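Local coordinates for protein cysteine protease-like virA (Shigella flexneri, PDB 3EB8) that is a secreted virulence effector that promotes bacterial entry into epithelial cells and bacterial spreading, with a reported but disputed protease activity on alpha-tubulin, at residues I306-I311 with G317-E322; E260-F265 with Q269-N274; Y145-A150 with C275-K280. All blocks are in the same frame, centred on the assembly; numbering follows the deposited sequence.

Contact 1 of 3, residues I306-I311 with G317-E322; sequences ILPSHI and GINKIE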
loop_
_atom_site.group_PDB
_atom_site.type_symbol
_atom_site.label_atom_id
_atom_site.label_comp_id
_atom_site.label_asym_id
_atom_site.label_seq_id
_atom_site.Cartn_x
_atom_site.Cartn_y
_atom_site.Cartn_z
ATOM N N ILE A 306 2.658 1.606 -4.288
ATOM C CA ILE A 306 3.364 1.502 -5.545
ATOM C C ILE A 306 4.709 0.799 -5.269
ATOM O O ILE A 306 5.234 0.877 -4.164
ATOM C CB ILE A 306 3.508 2.881 -6.219
ATOM C CG1 ILE A 306 3.815 2.719 -7.710
ATOM C CG2 ILE A 306 4.571 3.733 -5.527
ATOM C CD1 ILE A 306 3.657 3.995 -8.521
ATOM N N LEU A 307 5.242 0.075 -6.250
ATOM C CA LEU A 307 6.432 -0.746 -6.020
ATOM C C LEU A 307 7.554 -0.470 -7.017
ATOM O O LEU A 307 7.975 -1.387 -7.729
ATOM C CB LEU A 307 6.095 -2.247 -6.076
ATOM C CG LEU A 307 4.995 -2.867 -5.198
ATOM C CD1 LEU A 307 4.738 -4.329 -5.585
ATOM C CD2 LEU A 307 5.327 -2.777 -3.727
ATOM N N PRO A 308 8.039 0.781 -7.085
ATOM C CA PRO A 308 9.115 1.063 -8.038
ATOM C C PRO A 308 10.335 0.217 -7.719
ATOM O O PRO A 308 10.596 -0.058 -6.561
ATOM C CB PRO A 308 9.446 2.539 -7.768
ATOM C CG PRO A 308 8.909 2.786 -6.390
ATOM C CD PRO A 308 7.656 1.993 -6.348
ATOM N N SER A 309 11.076 -0.181 -8.742
ATOM C CA SER A 309 12.299 -0.949 -8.521
ATOM C C SER A 309 13.374 -0.047 -7.899
ATOM O O SER A 309 13.396 1.161 -8.150
ATOM C CB SER A 309 12.802 -1.513 -9.839
ATOM O OG SER A 309 13.303 -0.463 -10.629
ATOM N N HIS A 310 14.260 -0.642 -7.103
ATOM C CA HIS A 310 15.314 0.089 -6.412
ATOM C C HIS A 310 16.595 -0.743 -6.381
ATOM O O HIS A 310 16.623 -1.812 -5.762
ATOM C CB HIS A 310 14.890 0.404 -4.973
ATOM C CG HIS A 310 15.808 1.358 -4.275
ATOM N ND1 HIS A 310 16.723 0.964 -3.317
ATOM C CD2 HIS A 310 15.974 2.694 -4.417
ATOM C CE1 HIS A 310 17.398 2.016 -2.898
ATOM N NE2 HIS A 310 16.961 3.079 -3.547
ATOM N N ILE A 311 17.655 -0.273 -7.034
ATOM C CA ILE A 311 18.895 -1.032 -7.026
ATOM C C ILE A 311 19.594 -0.868 -5.689
ATOM O O ILE A 311 19.804 0.248 -5.220
ATOM C CB ILE A 311 19.860 -0.635 -8.172
ATOM C CG1 ILE A 311 19.115 -0.606 -9.510
ATOM C CG2 ILE A 311 21.045 -1.595 -8.224
ATOM C CD1 ILE A 311 18.288 -1.853 -9.780
ATOM N N GLY A 317 16.100 -4.464 -6.063
ATOM C CA GLY A 317 15.157 -4.434 -4.958
ATOM C C GLY A 317 13.955 -3.583 -5.296
ATOM O O GLY A 317 13.742 -3.227 -6.452
ATOM N N ILE A 318 13.171 -3.250 -4.278
ATOM C CA ILE A 318 11.960 -2.460 -4.452
ATOM C C ILE A 318 11.869 -1.366 -3.393
ATOM O O ILE A 318 12.249 -1.570 -2.244
ATOM C CB ILE A 318 10.690 -3.340 -4.356
ATOM C CG1 ILE A 318 10.490 -4.161 -5.629
ATOM C CG2 ILE A 318 9.464 -2.481 -4.107
ATOM C CD1 ILE A 318 9.553 -5.357 -5.445
ATOM N N ASN A 319 11.384 -0.196 -3.787
ATOM C CA ASN A 319 11.027 0.841 -2.837
ATOM C C ASN A 319 9.513 0.866 -2.710
ATOM O O ASN A 319 8.814 1.390 -3.577
ATOM C CB ASN A 319 11.569 2.190 -3.304
ATOM C CG ASN A 319 11.102 3.358 -2.430
ATOM O OD1 ASN A 319 10.753 3.187 -1.257
ATOM N ND2 ASN A 319 11.101 4.557 -3.010
ATOM N N LYS A 320 9.003 0.258 -1.645
ATOM C CA LYS A 320 7.580 0.297 -1.386
ATOM C C LYS A 320 7.153 1.680 -0.886
ATOM O O LYS A 320 7.623 2.165 0.141
ATOM C CB LYS A 320 7.187 -0.772 -0.383
ATOM C CG LYS A 320 5.702 -0.858 -0.110
ATOM C CD LYS A 320 5.478 -1.940 0.912
ATOM C CE LYS A 320 4.040 -2.100 1.293
ATOM N NZ LYS A 320 3.907 -3.385 2.069
ATOM N N ILE A 321 6.270 2.322 -1.633
ATOM C CA ILE A 321 5.702 3.580 -1.205
ATOM C C ILE A 321 4.231 3.325 -1.055
ATOM O O ILE A 321 3.557 3.029 -2.034
ATOM C CB ILE A 321 5.912 4.678 -2.260
ATOM C CG1 ILE A 321 7.395 4.854 -2.558
ATOM C CG2 ILE A 321 5.299 5.979 -1.812
ATOM C CD1 ILE A 321 7.663 5.913 -3.584
ATOM N N GLU A 322 3.731 3.410 0.169
ATOM C CA GLU A 322 2.329 3.169 0.422
ATOM C C GLU A 322 1.593 4.440 0.846
ATOM O O GLU A 322 2.085 5.211 1.679
ATOM C CB GLU A 322 2.177 2.104 1.499
ATOM C CG GLU A 322 0.791 1.986 2.093
ATOM C CD GLU A 322 0.722 0.864 3.107
ATOM O OE1 GLU A 322 1.784 0.311 3.449
ATOM O OE2 GLU A 322 -0.383 0.515 3.561
#
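The imidazole of H310 is met obliquely by CB of N319. Both side chains lie on the side of the sheet that helix 245-265 covers. The first torsion of H310 (chi1 -170°) swings the ring away from its own backbone N and up to the helix, where NE2 bonds to I254 O. The puckered ring of P308 lies against the backbone of N319. Its CG and CD both rest on the backbone O of N319, with CG 3.1 Å from that O. The proline ring runs across the asparagine side chain.

The two segments are the arms of an antiparallel beta hairpin, strands 300-312 and 315-327, within the mixed sheet. I306 and I321 form a hydrogen-bonded pair. I306 N lies 2.8 Å from I321 O. I321 N returns the bond to I306 O at 3.1 Å. P308 has no N-H, so it joins the ladder through its O alone, 2.9 Å from N319 N. H310 and G317 pair near the turn. Here H310 N lies well above the plane of the G317 carbonyl, at 2.7 Å from its O.

On the same face as H310, I306 and I321 lie side by side, with I306 CG2 3.7 Å from I321 CB. L307 and I318 meet at a slant, L307 CB lying 3.9 Å from I318 CG2. I318 also packs on helix 110-118. K320 runs out extended beside L307, and its NZ bonds to A116 O and C119 O at the end of that helix. S309 OG bonds to I272 O, its strongest partner, and shares its one proton with N273 O.

Contact 2 of 3, residues E260-F265 with Q269-N274; sequences ENRLNF and QRVINN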
loop_
_atom_site.group_PDB
_atom_site.type_symbol
_atom_site.label_atom_id
_atom_site.label_comp_id
_atom_site.label_asym_id
_atom_site.label_seq_id
_atom_site.Cartn_x
_atom_site.Cartn_y
_atom_site.Cartn_z
ATOM N N GLU A 260 22.804 5.896 -7.657
ATOM C CA GLU A 260 24.196 5.569 -7.337
ATOM C C GLU A 260 24.470 4.070 -7.448
ATOM O O GLU A 260 25.473 3.651 -8.021
ATOM C CB GLU A 260 24.571 6.025 -5.932
ATOM C CG GLU A 260 25.284 7.370 -5.868
ATOM C CD GLU A 260 24.326 8.550 -5.765
ATOM O OE1 GLU A 260 23.503 8.739 -6.690
ATOM O OE2 GLU A 260 24.407 9.293 -4.758
ATOM N N ASN A 261 23.586 3.261 -6.879
ATOM C CA ASN A 261 23.759 1.825 -6.932
ATOM C C ASN A 261 23.652 1.307 -8.370
ATOM O O ASN A 261 24.390 0.410 -8.773
ATOM C CB ASN A 261 22.765 1.132 -6.003
ATOM C CG ASN A 261 22.832 1.672 -4.585
ATOM O OD1 ASN A 261 23.849 2.220 -4.171
ATOM N ND2 ASN A 261 21.746 1.525 -3.836
ATOM N N ARG A 262 22.746 1.886 -9.146
ATOM C CA ARG A 262 22.601 1.492 -10.529
ATOM C C ARG A 262 23.919 1.746 -11.293
ATOM O O ARG A 262 24.481 0.841 -11.928
ATOM C CB ARG A 262 21.412 2.214 -11.163
ATOM C CG ARG A 262 21.312 2.001 -12.646
ATOM C CD ARG A 262 19.890 1.784 -13.079
ATOM N NE ARG A 262 19.846 1.167 -14.395
ATOM C CZ ARG A 262 18.736 1.021 -15.100
ATOM N NH1 ARG A 262 17.581 1.452 -14.608
ATOM N NH2 ARG A 262 18.783 0.453 -16.294
ATOM N N LEU A 263 24.432 2.964 -11.193
ATOM C CA LEU A 263 25.693 3.313 -11.849
ATOM C C LEU A 263 26.834 2.428 -11.351
ATOM O O LEU A 263 27.698 1.996 -12.112
ATOM C CB LEU A 263 26.037 4.773 -11.560
ATOM C CG LEU A 263 26.576 5.550 -12.755
ATOM C CD1 LEU A 263 27.810 4.877 -13.437
ATOM C CD2 LEU A 263 25.421 5.725 -13.716
ATOM N N ASN A 264 26.843 2.174 -10.053
ATOM C CA ASN A 264 27.924 1.418 -9.431
ATOM C C ASN A 264 27.880 -0.073 -9.794
ATOM O O ASN A 264 28.898 -0.673 -10.115
ATOM C CB ASN A 264 27.836 1.587 -7.910
ATOM C CG ASN A 264 29.177 1.808 -7.264
ATOM O OD1 ASN A 264 30.121 2.248 -7.915
ATOM N ND2 ASN A 264 29.270 1.513 -5.968
ATOM N N PHE A 265 26.686 -0.659 -9.770
ATOM C CA PHE A 265 26.543 -2.109 -9.844
ATOM C C PHE A 265 26.024 -2.634 -11.178
ATOM O O PHE A 265 26.430 -3.710 -11.613
ATOM C CB PHE A 265 25.670 -2.629 -8.690
ATOM C CG PHE A 265 26.176 -2.232 -7.322
ATOM C CD1 PHE A 265 25.368 -1.530 -6.450
ATOM C CD2 PHE A 265 27.470 -2.541 -6.928
ATOM C CE1 PHE A 265 25.834 -1.149 -5.198
ATOM C CE2 PHE A 265 27.952 -2.165 -5.672
ATOM C CZ PHE A 265 27.130 -1.466 -4.813
ATOM N N GLN A 269 22.948 -2.895 -17.347
ATOM C CA GLN A 269 21.698 -3.635 -17.180
ATOM C C GLN A 269 20.458 -2.754 -17.280
ATOM O O GLN A 269 20.452 -1.611 -16.841
ATOM C CB GLN A 269 21.700 -4.406 -15.861
ATOM C CG GLN A 269 20.574 -5.407 -15.748
ATOM C CD GLN A 269 20.685 -6.526 -16.766
ATOM O OE1 GLN A 269 19.690 -6.915 -17.380
ATOM N NE2 GLN A 269 21.898 -7.047 -16.954
ATOM N N ARG A 270 19.397 -3.329 -17.830
ATOM C CA ARG A 270 18.196 -2.602 -18.250
ATOM C C ARG A 270 17.234 -2.139 -17.148
ATOM O O ARG A 270 16.783 -0.995 -17.161
ATOM C CB ARG A 270 17.438 -3.459 -19.264
ATOM C CG ARG A 270 16.063 -2.957 -19.633
ATOM C CD ARG A 270 15.347 -3.978 -20.509
ATOM N NE ARG A 270 13.894 -3.941 -20.333
ATOM C CZ ARG A 270 13.204 -4.833 -19.630
ATOM N NH1 ARG A 270 13.833 -5.843 -19.041
ATOM N NH2 ARG A 270 11.885 -4.725 -19.521
ATOM N N VAL A 271 16.897 -3.038 -16.226
ATOM C CA VAL A 271 16.008 -2.738 -15.076
ATOM C C VAL A 271 14.649 -2.060 -15.339
ATOM O O VAL A 271 14.561 -0.861 -15.628
ATOM C CB VAL A 271 16.722 -1.975 -13.936
ATOM C CG1 VAL A 271 15.848 -1.986 -12.687
ATOM C CG2 VAL A 271 18.066 -2.602 -13.657
ATOM N N ILE A 272 13.583 -2.837 -15.183
ATOM C CA ILE A 272 12.231 -2.309 -15.295
ATOM C C ILE A 272 12.033 -1.229 -14.250
ATOM O O ILE A 272 12.597 -1.303 -13.170
ATOM C CB ILE A 272 11.161 -3.404 -15.076
ATOM C CG1 ILE A 272 11.161 -3.868 -13.619
ATOM C CG2 ILE A 272 11.389 -4.595 -16.018
ATOM C CD1 ILE A 272 9.970 -4.728 -13.269
ATOM N N ASN A 273 11.220 -0.229 -14.570
ATOM C CA ASN A 273 10.985 0.879 -13.655
ATOM C C ASN A 273 10.133 0.525 -12.429
ATOM O O ASN A 273 10.481 0.878 -11.295
ATOM C CB ASN A 273 10.315 2.043 -14.380
ATOM C CG ASN A 273 9.851 3.124 -13.421
ATOM O OD1 ASN A 273 8.693 3.139 -12.988
ATOM N ND2 ASN A 273 10.763 4.021 -13.061
ATOM N N ASN A 274 9.004 -0.147 -12.677
ATOM C CA ASN A 274 7.979 -0.381 -11.661
ATOM C C ASN A 274 7.276 -1.723 -11.834
ATOM O O ASN A 274 7.173 -2.227 -12.953
ATOM C CB ASN A 274 6.950 0.753 -11.688
ATOM C CG ASN A 274 5.598 0.336 -11.117
ATOM O OD1 ASN A 274 4.647 0.120 -11.867
ATOM N ND2 ASN A 274 5.506 0.221 -9.789
#
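R262 reaches from the last turns of helix 245-265 to the backbone of Q269 and R270, in the loop that follows the helix. Just before it, N261 faces another part of the fold: its ND2 bonds to I311 O at the end of strand 300-312.

R262 carries the contact. Its side chain leaves the helix with chi1 at 172° and bends at chi2, which takes the guanidinium across to the loop. One nitrogen does the bonding. NH2 donates to Q269 O at 2.7 Å, in the plane of that carbonyl and on a lone pair, although the O is tilted 30° from the guanidinium plane. NH2 also makes a weak bond to R270 O at 2.6 Å. Both carbonyl oxygens sit at the guanidinium edge. V271 approaches differently: its CB lies over one face, off toward the rim, 3.6 Å from NH1. The side chains of R262 and V271 lie alongside each other and point opposite ways. R262 also touches I311.

At the end of the helix, the ring of F265 meets F103, with the two rings nearly parallel.

This is a surface contact, in the region assigned to tubulin binding, which ends at N273. The positive group is held here by neutral peptide oxygens, with no salt bridge between the segments. The bond to Q269 O, helped by the weak one to R270 O, ties the loop backbone to the helix, and the charge would probably polarise both peptides.

Contact 3 of 3, residues Y145-A150 with C275-K280; sequences YRDIRA and CGHIIK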
loop_
_atom_site.group_PDB
_atom_site.type_symbol
_atom_site.label_atom_id
_atom_site.label_comp_id
_atom_site.label_asym_id
_atom_site.label_seq_id
_atom_site.Cartn_x
_atom_site.Cartn_y
_atom_site.Cartn_z
ATOM N N TYR A 145 -6.369 3.335 -16.512
ATOM C CA TYR A 145 -6.358 2.701 -17.817
ATOM C C TYR A 145 -4.979 2.092 -18.138
ATOM O O TYR A 145 -4.855 0.886 -18.355
ATOM C CB TYR A 145 -6.768 3.687 -18.918
ATOM C CG TYR A 145 -6.789 3.050 -20.289
ATOM C CD1 TYR A 145 -7.812 2.198 -20.651
ATOM C CD2 TYR A 145 -5.763 3.263 -21.196
ATOM C CE1 TYR A 145 -7.835 1.594 -21.883
ATOM C CE2 TYR A 145 -5.773 2.666 -22.443
ATOM C CZ TYR A 145 -6.816 1.829 -22.783
ATOM O OH TYR A 145 -6.849 1.218 -24.024
ATOM N N ARG A 146 -3.949 2.935 -18.173
ATOM C CA ARG A 146 -2.607 2.465 -18.490
ATOM C C ARG A 146 -2.212 1.280 -17.606
ATOM O O ARG A 146 -1.736 0.253 -18.110
ATOM C CB ARG A 146 -1.586 3.601 -18.372
ATOM C CG ARG A 146 -1.881 4.754 -19.305
ATOM C CD ARG A 146 -1.015 5.981 -19.043
ATOM N NE ARG A 146 -1.759 7.206 -19.334
ATOM C CZ ARG A 146 -1.213 8.342 -19.754
ATOM N NH1 ARG A 146 0.095 8.420 -19.955
ATOM N NH2 ARG A 146 -1.983 9.399 -19.985
ATOM N N ASP A 147 -2.427 1.411 -16.299
ATOM C CA ASP A 147 -1.991 0.375 -15.366
ATOM C C ASP A 147 -2.767 -0.948 -15.514
ATOM O O ASP A 147 -2.175 -2.031 -15.485
ATOM C CB ASP A 147 -2.035 0.876 -13.919
ATOM C CG ASP A 147 -1.346 -0.082 -12.953
ATOM O OD1 ASP A 147 -0.282 0.290 -12.409
ATOM O OD2 ASP A 147 -1.852 -1.213 -12.753
ATOM N N ILE A 148 -4.085 -0.863 -15.668
ATOM C CA ILE A 148 -4.863 -2.076 -15.858
ATOM C C ILE A 148 -4.523 -2.690 -17.195
ATOM O O ILE A 148 -4.428 -3.903 -17.316
ATOM C CB ILE A 148 -6.374 -1.822 -15.751
ATOM C CG1 ILE A 148 -6.730 -1.412 -14.316
ATOM C CG2 ILE A 148 -7.152 -3.068 -16.143
ATOM C CD1 ILE A 148 -6.179 -2.332 -13.263
ATOM N N ARG A 149 -4.317 -1.853 -18.201
ATOM C CA ARG A 149 -3.995 -2.378 -19.512
ATOM C C ARG A 149 -2.726 -3.226 -19.422
ATOM O O ARG A 149 -2.620 -4.279 -20.056
ATOM C CB ARG A 149 -3.870 -1.270 -20.555
ATOM C CG ARG A 149 -3.872 -1.811 -21.968
ATOM C CD ARG A 149 -4.443 -0.832 -22.966
ATOM N NE ARG A 149 -4.025 -1.145 -24.334
ATOM C CZ ARG A 149 -4.681 -1.971 -25.141
ATOM N NH1 ARG A 149 -5.785 -2.574 -24.718
ATOM N NH2 ARG A 149 -4.235 -2.202 -26.365
ATOM N N ALA A 150 -1.785 -2.791 -18.594
ATOM C CA ALA A 150 -0.497 -3.470 -18.498
ATOM C C ALA A 150 -0.454 -4.492 -17.368
ATOM O O ALA A 150 0.592 -5.069 -17.095
ATOM C CB ALA A 150 0.626 -2.450 -18.335
ATOM N N CYS A 275 6.789 -2.294 -10.726
ATOM C CA CYS A 275 6.079 -3.581 -10.748
ATOM C C CYS A 275 4.561 -3.472 -10.476
ATOM O O CYS A 275 3.909 -4.477 -10.226
ATOM C CB CYS A 275 6.726 -4.587 -9.775
ATOM S SG CYS A 275 8.527 -4.385 -9.543
ATOM N N GLY A 276 4.006 -2.259 -10.526
ATOM C CA GLY A 276 2.566 -2.056 -10.401
ATOM C C GLY A 276 2.057 -1.763 -8.997
ATOM O O GLY A 276 2.849 -1.572 -8.071
ATOM N N HIS A 277 0.731 -1.746 -8.841
ATOM C CA HIS A 277 0.070 -1.358 -7.582
ATOM C C HIS A 277 -0.436 -2.538 -6.755
ATOM O O HIS A 277 -0.982 -3.497 -7.294
ATOM C CB HIS A 277 -1.147 -0.463 -7.864
ATOM C CG HIS A 277 -0.802 0.898 -8.380
ATOM N ND1 HIS A 277 -0.841 2.023 -7.588
ATOM C CD2 HIS A 277 -0.426 1.317 -9.612
ATOM C CE1 HIS A 277 -0.491 3.077 -8.306
ATOM N NE2 HIS A 277 -0.236 2.676 -9.538
ATOM N N ILE A 278 -0.275 -2.457 -5.441
ATOM C CA ILE A 278 -1.016 -3.343 -4.559
ATOM C C ILE A 278 -2.040 -2.511 -3.791
ATOM O O ILE A 278 -1.692 -1.678 -2.948
ATOM C CB ILE A 278 -0.121 -4.155 -3.582
ATOM C CG1 ILE A 278 0.500 -5.378 -4.279
ATOM C CG2 ILE A 278 -0.970 -4.730 -2.449
ATOM C CD1 ILE A 278 1.450 -5.069 -5.371
ATOM N N ILE A 279 -3.306 -2.756 -4.093
ATOM C CA ILE A 279 -4.400 -1.948 -3.592
ATOM C C ILE A 279 -5.329 -2.754 -2.696
ATOM O O ILE A 279 -5.941 -3.717 -3.128
ATOM C CB ILE A 279 -5.186 -1.340 -4.772
ATOM C CG1 ILE A 279 -4.285 -0.341 -5.507
ATOM C CG2 ILE A 279 -6.478 -0.676 -4.279
ATOM C CD1 ILE A 279 -4.734 -0.030 -6.924
ATOM N N LYS A 280 -5.409 -2.365 -1.435
ATOM C CA LYS A 280 -6.340 -2.998 -0.508
ATOM C C LYS A 280 -7.423 -2.003 -0.109
ATOM O O LYS A 280 -7.117 -0.884 0.298
ATOM C CB LYS A 280 -5.617 -3.536 0.725
ATOM C CG LYS A 280 -4.700 -4.713 0.415
ATOM C CD LYS A 280 -4.845 -5.825 1.453
ATOM C CE LYS A 280 -4.344 -7.164 0.905
ATOM N NZ LYS A 280 -4.692 -8.346 1.754
#
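D147 reaches from near the end of helix 140-149 to H277 on strand 274-283, in the mixed sheet. The strand lies between strands 157-160 and 300-312.

CB of D147 points at the strand. Next along the side chain, CG lies opposite the backbone N (chi1 -169°), which carries the carboxylate to the edge of the imidazole. CG itself lies 3.7 Å from CD2 of H277. OD1 makes the closest approach, 3.0 Å from H277 CD2. It lies in the ring plane beside CD2, so it meets a C-H edge. The same OD1 is 3.7 Å from H277 NE2, and no hydrogen bond forms across the segments. The planes of the carboxylate and the ring are 68° apart, and the two groups do not stack.

OD2 turns to another partner and bonds to OG1 of T156. That hydroxyl also bonds to the backbone N of H277. T156 thus bridges the two residues and probably helps fix the rotation of the carboxylate. F236 touches D147 and meets the H277 ring with the two planes inclined.

Beside H277, G276 has a positive phi of 94°. This backbone shape suits glycine, because the carbonyl O of C275 crowds the place of a CB. The CA of G276 lies 4.2 Å from OD1 of D147.

The first segment in the chain to take part is on helix 140-149. Contact 3 closes a long loop from it to strand 274-283. Contact 2 lies wholly within that loop and closes a much shorter one. N274 ends contact 2 and C275 begins the strand part of contact 3. Contact 1 follows both and closes a hairpin. No contacts cross. Contact 1 touches contact 2 where S309 packs on V271 and L307 on N274. It touches contact 3 through L307 with I278, on neighbouring strands. Contact 3 ties helix 140-149 to the sheet, contact 2 ties helix 245-265 to the loop leading into strand 274-283, and contact 1 joins two strands of the sheet.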